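Side-chain contacts in Tb427.07.360- putative uncharacterized metacyclic invariant surface protein from Trypanosoma brucei (Trypanosoma brucei, PDB 5VTL), which is of unknown function but, as a putative invariant surface protein of metacyclic trypanosomes with an extended helical architecture, probably forms part of the parasite's surface coat: residues A41-G44 and C45-A48; A194-N197 and A198-A201. All coordinates share one frame; numbering follows the deposited sequence.

Interaction 1: A41-G44 and C45-A48; sequences AREG and CQDA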
loop_
_atom_site.group_PDB
_atom_site.type_symbol
_atom_site.label_atom_id
_atom_site.label_comp_id
_atom_site.label_asym_id
_atom_site.label_seq_id
_atom_site.Cartn_x
_atom_site.Cartn_y
_atom_site.Cartn_z
ATOM N N ALA A 41 10.069 -14.198 11.042
ATOM C CA ALA A 41 11.401 -13.708 11.406
ATOM C C ALA A 41 11.608 -13.736 12.915
ATOM O O ALA A 41 12.666 -14.100 13.409
ATOM C CB ALA A 41 11.627 -12.301 10.845
ATOM N N ARG A 42 10.588 -13.353 13.654
ATOM C CA ARG A 42 10.679 -13.369 15.096
ATOM C C ARG A 42 10.816 -14.814 15.587
ATOM O O ARG A 42 11.594 -15.112 16.502
ATOM C CB ARG A 42 9.456 -12.672 15.690
ATOM C CG ARG A 42 9.367 -12.682 17.228
ATOM C CD ARG A 42 8.567 -13.855 17.775
ATOM N NE ARG A 42 7.198 -13.805 17.297
ATOM C CZ ARG A 42 6.353 -14.827 17.289
ATOM N NH1 ARG A 42 6.716 -16.024 17.734
ATOM N NH2 ARG A 42 5.138 -14.652 16.793
ATOM N N GLU A 43 10.066 -15.719 14.984
ATOM C CA GLU A 43 10.205 -17.140 15.334
ATOM C C GLU A 43 11.656 -17.614 15.122
ATOM O O GLU A 43 12.214 -18.333 15.943
ATOM C CB GLU A 43 9.243 -17.982 14.495
ATOM C CG GLU A 43 7.812 -17.922 14.990
ATOM C CD GLU A 43 6.809 -18.421 13.943
ATOM O OE1 GLU A 43 7.253 -18.886 12.874
ATOM O OE2 GLU A 43 5.594 -18.305 14.178
ATOM N N GLY A 44 12.274 -17.171 14.036
ATOM C CA GLY A 44 13.655 -17.503 13.745
ATOM C C GLY A 44 14.606 -16.944 14.792
ATOM O O GLY A 44 15.634 -17.548 15.097
ATOM N N CYS A 45 14.278 -15.774 15.335
ATOM C CA CYS A 45 15.076 -15.212 16.426
ATOM C C CYS A 45 14.929 -16.040 17.677
ATOM O O CYS A 45 15.878 -16.227 18.403
ATOM C CB CYS A 45 14.665 -13.774 16.744
ATOM S SG CYS A 45 15.134 -12.620 15.466
ATOM N N GLN A 46 13.717 -16.507 17.961
ATOM C CA GLN A 46 13.504 -17.373 19.109
ATOM C C GLN A 46 14.334 -18.645 19.011
ATOM O O GLN A 46 14.891 -19.114 20.019
ATOM C CB GLN A 46 12.008 -17.698 19.227
ATOM C CG GLN A 46 11.208 -16.505 19.746
ATOM C CD GLN A 46 9.727 -16.768 19.734
ATOM O OE1 GLN A 46 9.194 -17.241 18.739
ATOM N NE2 GLN A 46 9.051 -16.456 20.831
ATOM N N ASP A 47 14.440 -19.187 17.798
ATOM C CA ASP A 47 15.210 -20.407 17.537
ATOM C C ASP A 47 16.697 -20.141 17.760
ATOM O O ASP A 47 17.427 -20.969 18.310
ATOM C CB ASP A 47 14.995 -20.869 16.097
ATOM C CG ASP A 47 15.599 -22.254 15.816
ATOM O OD1 ASP A 47 15.235 -23.226 16.506
ATOM O OD2 ASP A 47 16.440 -22.365 14.905
ATOM N N ALA A 48 17.128 -18.961 17.336
ATOM C CA ALA A 48 18.527 -18.576 17.403
ATOM C C ALA A 48 18.899 -18.440 18.870
ATOM O O ALA A 48 19.964 -18.903 19.285
ATOM C CB ALA A 48 18.749 -17.262 16.628
#
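Arg42 and Gln46 form an i to i+4 side-chain pair on helix 4-58, one of the long helices of the extended bundle: Arg42 NH1 donates to Gln46 OE1 at 2.9 Å, with an N-H...O angle of 156°. The oxygen lies in the guanidinium plane, whereas NH1 stands 40° above the amide plane, not on a lone pair, and the two flat groups are almost perpendicular. Bends at chi2 and chi3 bring the arginine tip round to the amide, and Arg42 CD packs 3.7 Å from Gln46 CD. Arg42 NE forms a salt bridge with Glu80 of helix 63-102, so the long arginine, with several N-H donors, suits a place between helices. Below these polar ends the packing is tight. Small Ala41, Cys45 and Ala48 are buried against helix 157-209, and Cys45 also meets Leu73 and Ala76; its SG sits 3.5 Å from Ala41 O. On the solvent side Glu43 is looser, its CG 4.1 Å from Gln46 OE1, and Asp47 turns its carboxylate to Arg50. The amide adds a neutral acceptor at NH1 alongside the charged Glu80 at NE, which probably limits the swing of the arginine tip.

Interaction 2: A194-N197 and A198-A201; sequences AESN and ARKA
With chi1 of 176°, Ser196 OG is set opposite its backbone N, beside the carbonyl carbon, where it meets Lys200 CE, while Lys200 CG lies beside its own backbone N (chi1 -69°) and the chain bends only at chi4. The two side chains thus meet in an i to i+4 contact on the outer surface of helix 157-209 in an extended helical bundle. Ser196 OG touches Lys200 CE at 3.4 Å, and the lysine methylenes gather round the Ser196 carbonyl oxygen, with CG nearest, 3.2 Å from Ser196 O. That oxygen also accepts the backbone bond from Lys200 N (3.0 Å, 160°). A short serine suits this place because it lets the long lysine fold back over the turn while its ammonium points outward. Glu195 and Arg199 are likewise one turn apart, but their charged atoms do not meet: Glu195 OE1 and Arg199 NH1 are 5.0 Å apart, so any attraction is probably weak and long-range. The glutamate instead forms a salt bridge with Arg192, and Arg199 has a long, weak ion pair with Glu203. Asn197 reaches across to helix 63-102, where its OD1 accepts a hydrogen bond from Arg68. Ala194, Ala198 and Ala201 are buried, their single methyls suiting close helix packing; Ala201 CB lies 3.5 Å from Asn197 O.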
loop_
_atom_site.group_PDB
_atom_site.type_symbol
_atom_site.label_atom_id
_atom_site.label_comp_id
_atom_site.label_asym_id
_atom_site.label_seq_id
_atom_site.Cartn_x
_atom_site.Cartn_y
_atom_site.Cartn_z
ATOM N N ALA A 194 16.843 -8.213 12.041
ATOM C CA ALA A 194 17.091 -8.768 13.370
ATOM C C ALA A 194 17.361 -10.265 13.321
ATOM O O ALA A 194 18.236 -10.764 14.006
ATOM C CB ALA A 194 15.911 -8.483 14.301
ATOM N N GLU A 195 16.573 -10.998 12.543
ATOM C CA GLU A 195 16.773 -12.434 12.461
ATOM C C GLU A 195 18.143 -12.773 11.855
ATOM O O GLU A 195 18.780 -13.749 12.251
ATOM C CB GLU A 195 15.658 -13.080 11.652
ATOM C CG GLU A 195 15.887 -14.577 11.447
ATOM C CD GLU A 195 14.965 -15.175 10.405
ATOM O OE1 GLU A 195 14.611 -14.444 9.448
ATOM O OE2 GLU A 195 14.620 -16.377 10.535
ATOM N N SER A 196 18.611 -11.961 10.919
ATOM C CA SER A 196 19.937 -12.198 10.366
ATOM C C SER A 196 21.024 -12.064 11.460
ATOM O O SER A 196 21.933 -12.884 11.552
ATOM C CB SER A 196 20.186 -11.260 9.201
ATOM O OG SER A 196 21.504 -11.413 8.707
ATOM N N ASN A 197 20.917 -11.048 12.312
ATOM C CA ASN A 197 21.860 -10.913 13.419
ATOM C C ASN A 197 21.720 -12.037 14.428
ATOM O O ASN A 197 22.713 -12.542 14.945
ATOM C CB ASN A 197 21.670 -9.569 14.123
ATOM C CG ASN A 197 22.279 -8.437 13.362
ATOM O OD1 ASN A 197 23.364 -8.576 12.783
ATOM N ND2 ASN A 197 21.589 -7.291 13.342
ATOM N N ALA A 198 20.481 -12.430 14.720
ATOM C CA ALA A 198 20.255 -13.497 15.675
ATOM C C ALA A 198 20.891 -14.780 15.160
ATOM O O ALA A 198 21.553 -15.484 15.896
ATOM C CB ALA A 198 18.745 -13.712 15.950
ATOM N N ARG A 199 20.694 -15.069 13.883
ATOM C CA ARG A 199 21.210 -16.312 13.318
ATOM C C ARG A 199 22.734 -16.326 13.295
ATOM O O ARG A 199 23.369 -17.341 13.587
ATOM C CB ARG A 199 20.656 -16.497 11.910
ATOM C CG ARG A 199 20.869 -17.890 11.369
ATOM C CD ARG A 199 20.316 -18.019 9.960
ATOM N NE ARG A 199 21.072 -17.217 9.002
ATOM C CZ ARG A 199 20.586 -16.194 8.301
ATOM N NH1 ARG A 199 19.311 -15.816 8.417
ATOM N NH2 ARG A 199 21.391 -15.541 7.467
ATOM N N LYS A 200 23.325 -15.194 12.967
ATOM C CA LYS A 200 24.772 -15.085 12.976
ATOM C C LYS A 200 25.351 -15.276 14.374
ATOM O O LYS A 200 26.424 -15.857 14.530
ATOM C CB LYS A 200 25.206 -13.743 12.406
ATOM C CG LYS A 200 24.971 -13.589 10.928
ATOM C CD LYS A 200 25.338 -12.181 10.464
ATOM C CE LYS A 200 24.887 -11.872 9.014
ATOM N NZ LYS A 200 25.645 -12.668 8.017
ATOM N N ALA A 201 24.649 -14.779 15.394
ATOM C CA ALA A 201 25.028 -15.020 16.788
ATOM C C ALA A 201 24.978 -16.498 17.148
ATOM O O ALA A 201 25.920 -17.036 17.749
ATOM C CB ALA A 201 24.129 -14.242 17.716
#

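Interactions 1 and 2 sit on neighbouring helices, 4-58 and 157-209, and their centres are only about 8 Å apart. They touch where small residues of helix 4-58 meet Glu195 and Ala198: Ala48 CB approaches Ala198 O at 3.4 Å, and Cys45 SG lies 3.4 Å from Glu195 CA. At Gly44, where no side chain intervenes, CA comes within 3.5 Å of Glu195 OE2, and Ala41 O lies 3.6 Å from Glu195 CB. Helix 63-102 packs against both sites, meeting Ala198 through Ala72, so the two contacts share a three-helix core. The contacts therefore belong to the packing of the elongated bundle.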